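Local coordinates for monosaccharide ABC transporter substrate-binding protein, CUT2 family (Acidothermus cellulolyticus, PDB 4RU1) that binds myo-inositol between its two lobes and probably serves as the substrate-binding component of a sugar ABC transporter, at residues Q183-K195 against P209-S223. Numbering follows the deposited sequence.
Sequences QPSVRTTIAAKLK and PIAQLAIQAVKDAGS
A217 and A191 meet where helices 183-195 and 209-220 come nearest, their axes 8.0 Å apart and crossing at -45°. Alanine suits both places because a methyl lets the backbones close in: A217 CB presses against the chain of the other helix, 3.5 Å from R187 O, and I190 CG2 closes over it from the buried side. One turn on, A221 repeats the pattern, its CB lodged 3.5 Å from A191 O and flanked by L194 CB and K195 CG.

Larger bumps fill the widening ends. L213 pushes its CD1 into a hollow between V186 CG1 and Q183 CG, each 3.7 Å away, while I210 CG2 backs V186 from the side facing the sheet. At the other end L194 CD1 is wedged tightly against V218 CG2, at 3.5 Å.

R187 is a knob at the partly exposed edge of the contact, set in the hole formed by L213, Q216, A217 and D220. With CG anti to the backbone N (chi1 -170°) and the chain extended to NE, its guanidinium reaches across the neighbouring helix, and Q216 CB lies over the centre of one face. D220 takes it side-on in a salt bridge: NE gives a nearly straight bond to OD2 (2.9 Å) and NH2 bonds to OD1 (3.1 Å), which fixes the rotation of the guanidinium, the two flat groups tilted about 25° against each other. A leucine here would probably leave the D220 carboxylate without its cationic mate and free to turn.

Toward the sheet, I190 and I210 touch V149 of strand 145-150, and L194 touches V203 of strand 202-205. Two neighbouring helices laid side by side on the parallel strands of the lobe's central sheet, joined through strand 202-205, are characteristic of the Rossmann-like alpha/beta lobe of periplasmic sugar-binding proteins.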
loop_
_atom_site.group_PDB
_atom_site.type_symbol
_atom_site.label_atom_id
_atom_site.label_comp_id
_atom_site.label_asym_id
_atom_site.label_seq_id
_atom_site.Cartn_x
_atom_site.Cartn_y
_atom_site.Cartn_z
ATOM N N GLN A 183 6.503 16.766 3.417
ATOM C CA GLN A 183 6.714 16.217 4.746
ATOM C C GLN A 183 6.692 17.217 5.906
ATOM O O GLN A 183 6.016 16.958 6.912
ATOM C CB GLN A 183 7.898 15.241 4.798
ATOM C CG GLN A 183 7.634 13.926 4.108
ATOM C CD GLN A 183 8.808 12.969 4.230
ATOM O OE1 GLN A 183 9.943 13.394 4.509
ATOM N NE2 GLN A 183 8.565 11.696 3.977
ATOM N N PRO A 184 7.317 18.405 5.773
ATOM C CA PRO A 184 7.331 19.333 6.899
ATOM C C PRO A 184 5.902 19.814 7.239
ATOM O O PRO A 184 5.565 19.911 8.402
ATOM C CB PRO A 184 8.241 20.455 6.397
ATOM C CG PRO A 184 9.171 19.791 5.437
ATOM C CD PRO A 184 8.246 18.816 4.722
ATOM N N SER A 185 5.070 20.015 6.222
ATOM C CA SER A 185 3.661 20.331 6.424
ATOM C C SER A 185 2.895 19.194 7.104
ATOM O O SER A 185 1.991 19.442 7.869
ATOM C CB SER A 185 2.986 20.602 5.070
ATOM O OG SER A 185 1.633 20.888 5.197
ATOM N N VAL A 186 3.188 17.944 6.756
ATOM C CA VAL A 186 2.537 16.813 7.409
ATOM C C VAL A 186 2.764 16.896 8.928
ATOM O O VAL A 186 1.874 16.807 9.778
ATOM C CB VAL A 186 3.015 15.440 6.880
ATOM C CG1 VAL A 186 2.416 14.280 7.700
ATOM C CG2 VAL A 186 2.698 15.238 5.406
ATOM N N ARG A 187 4.001 17.106 9.274
ATOM C CA ARG A 187 4.379 17.213 10.656
ATOM C C ARG A 187 3.649 18.335 11.468
ATOM O O ARG A 187 3.096 18.074 12.541
ATOM C CB ARG A 187 5.872 17.414 10.802
ATOM C CG ARG A 187 6.381 17.293 12.193
ATOM C CD ARG A 187 7.912 17.418 12.242
ATOM N NE ARG A 187 8.439 17.692 13.561
ATOM C CZ ARG A 187 9.690 17.431 13.973
ATOM N NH1 ARG A 187 10.606 16.822 13.195
ATOM N NH2 ARG A 187 10.039 17.831 15.184
ATOM N N THR A 188 3.647 19.534 10.917
ATOM C CA THR A 188 2.977 20.634 11.602
ATOM C C THR A 188 1.461 20.481 11.637
ATOM O O THR A 188 0.870 20.828 12.640
ATOM C CB THR A 188 3.381 21.968 10.983
ATOM O OG1 THR A 188 3.077 21.965 9.599
ATOM C CG2 THR A 188 4.901 22.261 11.212
ATOM N N THR A 189 0.893 19.861 10.619
ATOM C CA THR A 189 -0.552 19.709 10.531
ATOM C C THR A 189 -0.932 18.693 11.577
ATOM O O THR A 189 -1.979 18.814 12.198
ATOM C CB THR A 189 -0.940 19.300 9.119
ATOM O OG1 THR A 189 -0.646 20.379 8.210
ATOM C CG2 THR A 189 -2.408 18.959 8.934
ATOM N N ILE A 190 -0.220 17.576 11.660
ATOM C CA ILE A 190 -0.575 16.608 12.702
ATOM C C ILE A 190 -0.404 17.215 14.082
ATOM O O ILE A 190 -1.211 16.962 14.965
ATOM C CB ILE A 190 0.232 15.283 12.590
ATOM C CG1 ILE A 190 -0.107 14.595 11.276
ATOM C CG2 ILE A 190 -0.019 14.310 13.753
ATOM C CD1 ILE A 190 0.828 13.425 10.897
ATOM N N ALA A 191 0.703 17.911 14.338
ATOM C CA ALA A 191 0.880 18.471 15.692
ATOM C C ALA A 191 -0.228 19.441 16.085
ATOM O O ALA A 191 -0.674 19.415 17.223
ATOM C CB ALA A 191 2.185 19.247 15.722
ATOM N N ALA A 192 -0.630 20.277 15.156
ATOM C CA ALA A 192 -1.711 21.250 15.367
ATOM C C ALA A 192 -3.024 20.546 15.725
ATOM O O ALA A 192 -3.687 20.914 16.682
ATOM C CB ALA A 192 -1.829 22.167 14.150
ATOM N N LYS A 193 -3.365 19.488 15.009
ATOM C CA LYS A 193 -4.584 18.768 15.256
ATOM C C LYS A 193 -4.534 18.160 16.652
ATOM O O LYS A 193 -5.493 18.221 17.399
ATOM C CB LYS A 193 -4.809 17.700 14.175
ATOM C CG LYS A 193 -6.030 16.856 14.443
ATOM C CD LYS A 193 -7.319 17.513 13.943
ATOM C CE LYS A 193 -8.428 17.465 14.993
ATOM N NZ LYS A 193 -8.243 18.416 16.123
ATOM N N LEU A 194 -3.377 17.587 17.041
ATOM C CA LEU A 194 -3.254 17.002 18.382
ATOM C C LEU A 194 -3.385 18.058 19.485
ATOM O O LEU A 194 -4.015 17.795 20.552
ATOM C CB LEU A 194 -1.892 16.268 18.524
ATOM C CG LEU A 194 -1.846 15.046 17.602
ATOM C CD1 LEU A 194 -0.485 14.342 17.667
ATOM C CD2 LEU A 194 -2.958 14.016 17.846
ATOM N N LYS A 195 -2.757 19.216 19.288
ATOM C CA LYS A 195 -2.829 20.297 20.299
ATOM C C LYS A 195 -4.257 20.821 20.450
ATOM O O LYS A 195 -4.723 21.220 21.521
ATOM C CB LYS A 195 -1.888 21.478 19.851
ATOM C CG LYS A 195 -0.472 21.375 20.320
ATOM C CD LYS A 195 0.221 22.740 20.269
ATOM C CE LYS A 195 -0.120 23.591 21.488
ATOM N NZ LYS A 195 0.797 24.755 21.615
ATOM N N PRO A 209 6.503 6.260 6.287
ATOM C CA PRO A 209 7.075 7.595 6.332
ATOM C C PRO A 209 6.214 8.558 7.111
ATOM O O PRO A 209 6.724 9.393 7.873
ATOM C CB PRO A 209 7.211 7.967 4.872
ATOM C CG PRO A 209 7.337 6.669 4.172
ATOM C CD PRO A 209 6.418 5.761 4.907
ATOM N N ILE A 210 4.904 8.430 6.980
ATOM C CA ILE A 210 3.965 9.346 7.719
ATOM C C ILE A 210 4.009 9.013 9.213
ATOM O O ILE A 210 3.940 9.908 10.098
ATOM C CB ILE A 210 2.533 9.197 7.195
ATOM C CG1 ILE A 210 2.438 9.413 5.680
ATOM C CG2 ILE A 210 1.632 10.213 7.896
ATOM C CD1 ILE A 210 3.114 10.660 5.197
ATOM N N ALA A 211 4.117 7.710 9.572
ATOM C CA ALA A 211 4.397 7.326 10.929
ATOM C C ALA A 211 5.531 8.090 11.557
ATOM O O ALA A 211 5.382 8.550 12.710
ATOM C CB ALA A 211 4.697 5.870 11.085
ATOM N N GLN A 212 6.635 8.268 10.834
ATOM C CA GLN A 212 7.780 8.982 11.398
ATOM C C GLN A 212 7.439 10.377 11.777
ATOM O O GLN A 212 7.805 10.858 12.837
ATOM C CB GLN A 212 8.980 8.973 10.443
ATOM C CG GLN A 212 9.393 7.652 9.907
ATOM C CD GLN A 212 9.597 6.669 11.008
ATOM O OE1 GLN A 212 10.334 6.987 11.944
ATOM N NE2 GLN A 212 8.960 5.448 10.928
ATOM N N LEU A 213 6.682 11.057 10.913
ATOM C CA LEU A 213 6.281 12.425 11.100
ATOM C C LEU A 213 5.302 12.550 12.277
ATOM O O LEU A 213 5.304 13.510 12.999
ATOM C CB LEU A 213 5.611 12.917 9.795
ATOM C CG LEU A 213 6.596 12.936 8.636
ATOM C CD1 LEU A 213 5.893 13.111 7.272
ATOM C CD2 LEU A 213 7.708 14.015 8.794
ATOM N N ALA A 214 4.442 11.546 12.441
ATOM C CA ALA A 214 3.489 11.546 13.499
ATOM C C ALA A 214 4.168 11.393 14.878
ATOM O O ALA A 214 3.767 12.040 15.858
ATOM C CB ALA A 214 2.447 10.484 13.305
ATOM N N ILE A 215 5.198 10.555 14.932
ATOM C CA ILE A 215 5.907 10.324 16.198
ATOM C C ILE A 215 6.521 11.689 16.608
ATOM O O ILE A 215 6.468 12.072 17.773
ATOM C CB ILE A 215 7.021 9.287 16.033
ATOM C CG1 ILE A 215 6.419 7.897 15.796
ATOM C CG2 ILE A 215 7.984 9.256 17.254
ATOM C CD1 ILE A 215 7.414 6.928 15.215
ATOM N N GLN A 216 7.067 12.408 15.648
ATOM C CA GLN A 216 7.667 13.674 15.937
ATOM C C GLN A 216 6.630 14.748 16.295
ATOM O O GLN A 216 6.800 15.533 17.287
ATOM C CB GLN A 216 8.496 14.188 14.777
ATOM C CG GLN A 216 9.770 13.416 14.501
ATOM C CD GLN A 216 10.567 13.171 15.793
ATOM O OE1 GLN A 216 10.758 12.038 16.220
ATOM N NE2 GLN A 216 11.019 14.247 16.416
ATOM N N ALA A 217 5.496 14.720 15.580
ATOM C CA ALA A 217 4.329 15.607 15.857
ATOM C C ALA A 217 3.739 15.433 17.227
ATOM O O ALA A 217 3.435 16.429 17.881
ATOM C CB ALA A 217 3.260 15.370 14.818
ATOM N N VAL A 218 3.647 14.211 17.692
ATOM C CA VAL A 218 3.154 14.004 19.011
ATOM C C VAL A 218 4.066 14.690 20.030
ATOM O O VAL A 218 3.565 15.304 20.988
ATOM C CB VAL A 218 3.014 12.478 19.288
ATOM C CG1 VAL A 218 3.087 12.201 20.770
ATOM C CG2 VAL A 218 1.800 11.897 18.616
ATOM N N LYS A 219 5.396 14.561 19.891
ATOM C CA LYS A 219 6.357 15.246 20.831
ATOM C C LYS A 219 6.220 16.761 20.723
ATOM O O LYS A 219 6.152 17.489 21.718
ATOM C CB LYS A 219 7.766 14.776 20.505
ATOM C CG LYS A 219 8.259 13.660 21.404
ATOM C CD LYS A 219 9.409 12.842 20.809
ATOM C CE LYS A 219 10.598 13.688 20.423
ATOM N NZ LYS A 219 11.344 12.949 19.377
ATOM N N ASP A 220 6.158 17.249 19.485
ATOM C CA ASP A 220 6.060 18.679 19.259
ATOM C C ASP A 220 4.812 19.285 19.980
ATOM O O ASP A 220 4.843 20.397 20.524
ATOM C CB ASP A 220 5.900 18.933 17.807
ATOM C CG ASP A 220 7.211 18.866 17.007
ATOM O OD1 ASP A 220 8.320 18.794 17.580
ATOM O OD2 ASP A 220 7.054 18.831 15.780
ATOM N N ALA A 221 3.677 18.583 19.864
ATOM C CA ALA A 221 2.407 18.984 20.406
ATOM C C ALA A 221 2.305 18.783 21.940
ATOM O O ALA A 221 1.312 19.212 22.519
ATOM C CB ALA A 221 1.321 18.166 19.753
ATOM N N GLY A 222 3.286 18.150 22.568
ATOM C CA GLY A 222 3.188 17.746 23.971
ATOM C C GLY A 222 1.959 16.880 24.225
ATOM O O GLY A 222 1.356 16.972 25.293
ATOM N N SER A 223 1.602 16.019 23.260
ATOM C CA SER A 223 0.433 15.153 23.382
ATOM C C SER A 223 0.792 13.810 23.996
ATOM O O SER A 223 1.928 13.375 24.002
ATOM C CB SER A 223 -0.150 14.940 21.979
ATOM O OG SER A 223 -1.127 13.941 21.795
#